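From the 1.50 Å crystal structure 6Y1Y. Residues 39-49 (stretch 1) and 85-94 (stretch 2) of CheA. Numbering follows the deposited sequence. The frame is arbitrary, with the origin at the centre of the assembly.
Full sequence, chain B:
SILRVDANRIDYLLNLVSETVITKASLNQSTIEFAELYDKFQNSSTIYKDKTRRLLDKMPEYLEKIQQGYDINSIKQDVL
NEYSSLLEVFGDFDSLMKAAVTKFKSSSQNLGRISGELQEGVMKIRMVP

Stretch 1, residues 39-49: DKFQNSSTIYK
Stretch 2 (85-94) SLLEVFGDFD

What backbone shapes meet here? Residues 39-49 are helical throughout, with i to i+4 bonds such as Tyr-48 N to Ser-44 O at 2.7 Å. Stretch 2 begins in a helix; Glu-88, at phi/psi -104/10, is the first residue to leave helical angles, and a second helix begins at Phe-93. Between them, a type I turn spans Glu-88 to Gly-91 (Gly-91 N to Glu-88 O, 2.9 Å) and a type II' turn spans Phe-90 to Phe-93 (Phe-93 N to Phe-90 O, 3.0 Å). Gly-91, at phi/psi 57/-133, takes a positive phi that favours glycine.

How are the two stretches registered? They run in opposite senses: Ser-44 CA lies 5.8 Å from Phe-90 CA, and Tyr-48 CA 6.2 Å from Val-89 CA, while Lys-40 and Phe-41 reach Phe-93. The close approach at Ser-44 suits its small side chain, whose CB sits 3.5 Å from Phe-90 CD1.

What fills the centre? Phe-90 (chi1 m, chi2 -86°) meets the rings of both Phe-41 and Tyr-48, both chi1 t with chi2 near 85°. The Phe-41 and Phe-90 planes are near parallel (20°) but slid apart, centroids 5.5 Å distant; Tyr-48 meets Phe-90 obliquely at 41°, centroids 5.8 Å apart. Tyr-48 CD1 also touches Leu-86 CD1 (3.6 Å; Leu-86 chi1 t, chi2 p). These contacts bury apolar surface.

Which other side chains meet? Val-89 (chi1 p) places CG2 3.6 Å from Ile-47 CG2 (Ile-47 m, m) and CG1 at the Tyr-48 ring edge. Phe-93 (chi1 t, chi2 -87°) packs CE2 3.9 Å from Phe-41 CB, with Lys-40 CG at its edge, 3.8 Å from CD2.

Where does polarity enter? Ser-44 (chi1 m) donates a weak hydrogen bond from OG to Val-89 O, 3.5 Å. Lys-40 (t, p, t, t) extends NZ to Ser-44 OG, another weak bond at 3.3 Å.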

ATOM      1  N   ASP B  39      -1.336  -2.826   8.599  1.00 12.53           N
ATOM      2  CA  ASP B  39      -1.562  -2.855  10.038  1.00 10.88           C
ATOM      3  C   ASP B  39      -1.626  -1.448  10.611  1.00 11.17           C
ATOM      4  O   ASP B  39      -2.425  -1.174  11.514  1.00 12.27           O
ATOM      5  CB  ASP B  39      -0.459  -3.651  10.737  1.00 13.42           C
ATOM      6  CG  ASP B  39      -0.569  -5.127  10.490  1.00 20.53           C
ATOM      7  OD1 ASP B  39      -1.646  -5.589  10.058  1.00 18.77           O
ATOM      8  OD2 ASP B  39       0.436  -5.822  10.732  1.00 22.92           O
ATOM      9  N   LYS B  40      -0.747  -0.561  10.135  1.00 11.45           N
ATOM     10  CA  LYS B  40      -0.718   0.812  10.621  1.00  8.91           C
ATOM     11  C   LYS B  40      -1.999   1.533  10.236  1.00  9.02           C
ATOM     12  O   LYS B  40      -2.584   2.255  11.055  1.00 11.01           O
ATOM     13  CB  LYS B  40       0.504   1.531  10.054  1.00 11.33           C
ATOM     14  CG  LYS B  40       0.505   3.025  10.237  1.00 15.05           C
ATOM     15  CD  LYS B  40       0.802   3.402  11.656  1.00 18.97           C
ATOM     16  CE  LYS B  40       0.671   4.896  11.826  1.00 16.27           C
ATOM     17  NZ  LYS B  40       0.622   5.234  13.258  1.00 13.70           N
ATOM     18  N   PHE B  41      -2.474   1.317   9.010  1.00  8.90           N
ATOM     19  CA  PHE B  41      -3.741   1.914   8.619  1.00  7.90           C
ATOM     20  C   PHE B  41      -4.878   1.422   9.511  1.00 10.32           C
ATOM     21  O   PHE B  41      -5.729   2.212   9.939  1.00 10.68           O
ATOM     22  CB  PHE B  41      -4.070   1.636   7.154  1.00  8.61           C
ATOM     23  CG  PHE B  41      -5.402   2.197   6.771  1.00  8.69           C
ATOM     24  CD1 PHE B  41      -5.508   3.522   6.373  1.00  7.68           C
ATOM     25  CD2 PHE B  41      -6.561   1.440   6.916  1.00  9.02           C
ATOM     26  CE1 PHE B  41      -6.740   4.071   6.071  1.00  8.60           C
ATOM     27  CE2 PHE B  41      -7.798   1.984   6.622  1.00 10.78           C
ATOM     28  CZ  PHE B  41      -7.888   3.306   6.197  1.00 10.22           C
ATOM     29  N   GLN B  42      -4.930   0.114   9.772  1.00 10.60           N
ATOM     30  CA  GLN B  42      -6.000  -0.430  10.600  1.00 11.19           C
ATOM     31  C   GLN B  42      -5.982   0.178  11.994  1.00 10.38           C
ATOM     32  O   GLN B  42      -7.022   0.603  12.520  1.00 11.64           O
ATOM     33  CB  GLN B  42      -5.877  -1.949  10.667  1.00 13.59           C
ATOM     34  CG  GLN B  42      -6.169  -2.607   9.347  1.00 17.76           C
ATOM     35  CD  GLN B  42      -7.631  -2.520   8.990  1.00 23.91           C
ATOM     36  OE1 GLN B  42      -8.128  -1.464   8.577  1.00 23.66           O
ATOM     37  NE2 GLN B  42      -8.342  -3.630   9.163  1.00 24.85           N
ATOM     38  N   ASN B  43      -4.800   0.269  12.598  1.00 10.70           N
ATOM     39  CA  ASN B  43      -4.731   0.820  13.945  1.00 11.10           C
ATOM     40  C   ASN B  43      -5.109   2.294  13.948  1.00  8.28           C
ATOM     41  O   ASN B  43      -5.916   2.741  14.772  1.00  9.76           O
ATOM     42  CB  ASN B  43      -3.332   0.624  14.522  1.00 12.90           C
ATOM     43  CG  ASN B  43      -3.040  -0.821  14.870  1.00 19.42           C
ATOM     44  OD1 ASN B  43      -3.954  -1.609  15.124  1.00 22.41           O
ATOM     45  ND2 ASN B  43      -1.759  -1.183  14.873  1.00 19.63           N
ATOM     46  N   SER B  44      -4.551   3.066  13.014  1.00  9.19           N
ATOM     47  CA  SER B  44      -4.845   4.495  12.977  1.00  6.48           C
ATOM     48  C   SER B  44      -6.281   4.782  12.550  1.00  8.82           C
ATOM     49  O   SER B  44      -6.864   5.775  13.013  1.00  8.81           O
ATOM     50  CB  SER B  44      -3.856   5.213  12.066  1.00  9.54           C
ATOM     51  OG  SER B  44      -2.590   5.299  12.704  1.00 11.83           O
ATOM     52  N   SER B  45      -6.863   3.938  11.686  1.00 10.01           N
ATOM     53  CA  SER B  45      -8.263   4.101  11.280  1.00  9.15           C
ATOM     54  C   SER B  45      -9.202   3.908  12.465  1.00 10.46           C
ATOM     55  O   SER B  45     -10.231   4.589  12.574  1.00  9.97           O
ATOM     56  CB  SER B  45      -8.599   3.105  10.164  1.00 13.13           C
ATOM     57  OG  SER B  45      -9.974   3.168   9.796  1.00 20.13           O
ATOM     58  N   THR B  46      -8.895   2.946  13.335  1.00  9.52           N
ATOM     59  CA  THR B  46      -9.681   2.778  14.554  1.00  9.88           C
ATOM     60  C   THR B  46      -9.651   4.049  15.401  1.00  8.76           C
ATOM     61  O   THR B  46     -10.687   4.498  15.913  1.00  9.54           O
ATOM     62  CB  THR B  46      -9.146   1.581  15.343  1.00 13.74           C
ATOM     63  OG1 THR B  46      -9.201   0.405  14.521  1.00 13.89           O
ATOM     64  CG2 THR B  46      -9.981   1.354  16.600  1.00 16.51           C
ATOM     65  N   ILE B  47      -8.470   4.652  15.550  1.00 10.49           N
ATOM     66  CA  ILE B  47      -8.355   5.899  16.299  1.00  7.99           C
ATOM     67  C   ILE B  47      -9.065   7.026  15.559  1.00  8.65           C
ATOM     68  O   ILE B  47      -9.755   7.860  16.172  1.00  9.51           O
ATOM     69  CB  ILE B  47      -6.873   6.225  16.570  1.00  6.47           C
ATOM     70  CG1 ILE B  47      -6.169   5.055  17.273  1.00 10.34           C
ATOM     71  CG2 ILE B  47      -6.751   7.474  17.429  1.00 10.89           C
ATOM     72  CD1 ILE B  47      -6.895   4.560  18.502  1.00 13.02           C
ATOM     73  N   TYR B  48      -8.937   7.049  14.227  1.00  9.12           N
ATOM     74  CA  TYR B  48      -9.599   8.087  13.443  1.00  8.55           C
ATOM     75  C   TYR B  48     -11.104   8.062  13.662  1.00  9.09           C
ATOM     76  O   TYR B  48     -11.727   9.115  13.851  1.00  8.15           O
ATOM     77  CB  TYR B  48      -9.279   7.882  11.950  1.00  6.68           C
ATOM     78  CG  TYR B  48     -10.147   8.687  10.990  1.00  7.24           C
ATOM     79  CD1 TYR B  48      -9.808   9.985  10.662  1.00  9.26           C
ATOM     80  CD2 TYR B  48     -11.296   8.138  10.419  1.00  9.97           C
ATOM     81  CE1 TYR B  48     -10.601  10.741   9.802  1.00  8.98           C
ATOM     82  CE2 TYR B  48     -12.103   8.891   9.548  1.00  7.11           C
ATOM     83  CZ  TYR B  48     -11.734  10.185   9.255  1.00  8.47           C
ATOM     84  OH  TYR B  48     -12.508  10.944   8.406  1.00  8.16           O
ATOM     85  N   LYS B  49     -11.707   6.866  13.680  1.00  8.05           N
ATOM     86  CA  LYS B  49     -13.149   6.783  13.866  1.00  9.58           C
ATOM     87  C   LYS B  49     -13.536   7.169  15.290  1.00  7.25           C
ATOM     88  O   LYS B  49     -14.559   7.825  15.499  1.00  9.92           O
ATOM     89  CB  LYS B  49     -13.640   5.380  13.512  1.00  9.13           C
ATOM     90  CG  LYS B  49     -13.596   5.094  12.014  1.00 11.05           C
ATOM     91  CD  LYS B  49     -14.117   3.698  11.698  1.00 14.72           C
ATOM     92  CE  LYS B  49     -13.659   3.283  10.315  1.00 17.32           C
ATOM     93  NZ  LYS B  49     -14.049   1.886   9.982  1.00 28.78           N
ATOM     94  N   SER B  85      -5.828  16.890  16.852  1.00  8.02           N
ATOM     95  CA  SER B  85      -5.506  15.479  17.041  1.00  8.70           C
ATOM     96  C   SER B  85      -6.026  14.650  15.873  1.00  7.79           C
ATOM     97  O   SER B  85      -5.350  13.734  15.392  1.00 10.46           O
ATOM     98  CB  SER B  85      -6.119  14.967  18.344  1.00  8.73           C
ATOM     99  OG  SER B  85      -5.394  15.413  19.487  1.00 10.98           O
ATOM    100  N   LEU B  86      -7.227  14.975  15.396  1.00  9.47           N
ATOM    101  CA  LEU B  86      -7.822  14.259  14.274  1.00  8.43           C
ATOM    102  C   LEU B  86      -7.042  14.473  12.978  1.00  8.62           C
ATOM    103  O   LEU B  86      -6.830  13.526  12.209  1.00  8.64           O
ATOM    104  CB  LEU B  86      -9.283  14.700  14.135  1.00  7.92           C
ATOM    105  CG  LEU B  86     -10.137  14.061  13.043  1.00 10.28           C
ATOM    106  CD1 LEU B  86     -10.124  12.544  13.184  1.00 10.60           C
ATOM    107  CD2 LEU B  86     -11.547  14.589  13.113  1.00 10.73           C
ATOM    108  N   LEU B  87      -6.596  15.708  12.722  1.00  7.80           N
ATOM    109  CA  LEU B  87      -5.832  15.986  11.511  1.00  7.46           C
ATOM    110  C   LEU B  87      -4.534  15.196  11.456  1.00  9.55           C
ATOM    111  O   LEU B  87      -4.030  14.910  10.367  1.00  9.86           O
ATOM    112  CB  LEU B  87      -5.514  17.477  11.404  1.00  8.81           C
ATOM    113  CG  LEU B  87      -6.672  18.438  11.193  1.00  9.14           C
ATOM    114  CD1 LEU B  87      -6.112  19.839  11.168  1.00 10.25           C
ATOM    115  CD2 LEU B  87      -7.356  18.122   9.867  1.00  9.82           C
ATOM    116  N   GLU B  88      -3.965  14.842  12.604  1.00  8.47           N
ATOM    117  CA  GLU B  88      -2.646  14.220  12.617  1.00  9.63           C
ATOM    118  C   GLU B  88      -2.700  12.727  12.866  1.00  7.81           C
ATOM    119  O   GLU B  88      -1.646  12.106  13.000  1.00  9.43           O
ATOM    120  CB  GLU B  88      -1.767  14.882  13.695  1.00 10.72           C
ATOM    121  CG  GLU B  88      -1.559  16.378  13.461  1.00 11.82           C
ATOM    122  CD  GLU B  88      -0.665  17.041  14.506  1.00 15.73           C
ATOM    123  OE1 GLU B  88      -0.646  16.590  15.670  1.00 16.61           O
ATOM    124  OE2 GLU B  88       0.022  18.029  14.146  1.00 17.66           O
ATOM    125  N   VAL B  89      -3.894  12.122  12.848  1.00  7.35           N
ATOM    126  CA  VAL B  89      -4.002  10.757  13.368  1.00  8.85           C
ATOM    127  C   VAL B  89      -3.246   9.738  12.508  1.00  7.54           C
ATOM    128  O   VAL B  89      -2.731   8.742  13.043  1.00  9.66           O
ATOM    129  CB  VAL B  89      -5.481  10.372  13.574  1.00  9.41           C
ATOM    130  CG1 VAL B  89      -6.204  10.248  12.267  1.00 10.62           C
ATOM    131  CG2 VAL B  89      -5.608   9.078  14.386  1.00 12.52           C
ATOM    132  N   PHE B  90      -3.120   9.956  11.205  1.00  7.72           N
ATOM    133  CA  PHE B  90      -2.349   9.029  10.376  1.00  7.32           C
ATOM    134  C   PHE B  90      -0.893   9.434  10.234  1.00  6.85           C
ATOM    135  O   PHE B  90      -0.130   8.710   9.577  1.00  9.49           O
ATOM    136  CB  PHE B  90      -2.978   8.880   8.978  1.00  7.41           C
ATOM    137  CG  PHE B  90      -4.315   8.202   8.987  1.00  8.19           C
ATOM    138  CD1 PHE B  90      -4.403   6.816   8.955  1.00  8.19           C
ATOM    139  CD2 PHE B  90      -5.484   8.953   9.046  1.00  9.38           C
ATOM    140  CE1 PHE B  90      -5.639   6.181   8.980  1.00  8.92           C
ATOM    141  CE2 PHE B  90      -6.730   8.321   9.064  1.00  9.78           C
ATOM    142  CZ  PHE B  90      -6.803   6.941   9.041  1.00  9.43           C
ATOM    143  N   GLY B  91      -0.489  10.558  10.832  1.00  8.47           N
ATOM    144  CA  GLY B  91       0.911  10.951  10.762  1.00 10.10           C
ATOM    145  C   GLY B  91       1.364  11.069   9.320  1.00  8.83           C
ATOM    146  O   GLY B  91       0.685  11.655   8.470  1.00 10.02           O
ATOM    147  N   ASP B  92       2.524  10.481   9.036  1.00 11.42           N
ATOM    148  CA  ASP B  92       3.128  10.541   7.718  1.00 12.10           C
ATOM    149  C   ASP B  92       2.748   9.355   6.844  1.00 12.22           C
ATOM    150  O   ASP B  92       3.504   9.016   5.929  1.00 12.50           O
ATOM    151  CB  ASP B  92       4.648  10.623   7.839  1.00 14.74           C
ATOM    152  CG  ASP B  92       5.110  11.915   8.483  1.00 24.93           C
ATOM    153  OD1 ASP B  92       4.536  12.981   8.164  1.00 31.43           O
ATOM    154  OD2 ASP B  92       6.037  11.865   9.321  1.00 36.40           O
ATOM    155  N   PHE B  93       1.607   8.716   7.110  1.00 10.06           N
ATOM    156  CA  PHE B  93       1.211   7.545   6.329  1.00  8.11           C
ATOM    157  C   PHE B  93       1.276   7.808   4.832  1.00  9.91           C
ATOM    158  O   PHE B  93       1.747   6.960   4.072  1.00 10.56           O
ATOM    159  CB  PHE B  93      -0.200   7.084   6.712  1.00  9.12           C
ATOM    160  CG  PHE B  93      -0.575   5.737   6.132  1.00  7.62           C
ATOM    161  CD1 PHE B  93      -1.135   5.637   4.859  1.00 10.09           C
ATOM    162  CD2 PHE B  93      -0.363   4.574   6.857  1.00 10.15           C
ATOM    163  CE1 PHE B  93      -1.471   4.394   4.320  1.00  8.97           C
ATOM    164  CE2 PHE B  93      -0.703   3.333   6.319  1.00 10.58           C
ATOM    165  CZ  PHE B  93      -1.245   3.244   5.060  1.00  9.24           C
ATOM    166  N   ASP B  94       0.775   8.963   4.376  1.00 10.40           N
ATOM    167  CA  ASP B  94       0.717   9.183   2.932  1.00 11.35           C
ATOM    168  C   ASP B  94       2.117   9.128   2.318  1.00 11.92           C
ATOM    169  O   ASP B  94       2.311   8.503   1.271  1.00 12.13           O
ATOM    170  CB  ASP B  94      -0.017  10.496   2.584  1.00 13.02           C
ATOM    171  CG  ASP B  94       0.477  11.724   3.357  1.00 18.96           C
ATOM    172  OD1 ASP B  94       1.461  11.667   4.112  1.00 15.87           O
ATOM    173  OD2 ASP B  94      -0.155  12.796   3.197  1.00 17.31           O
TER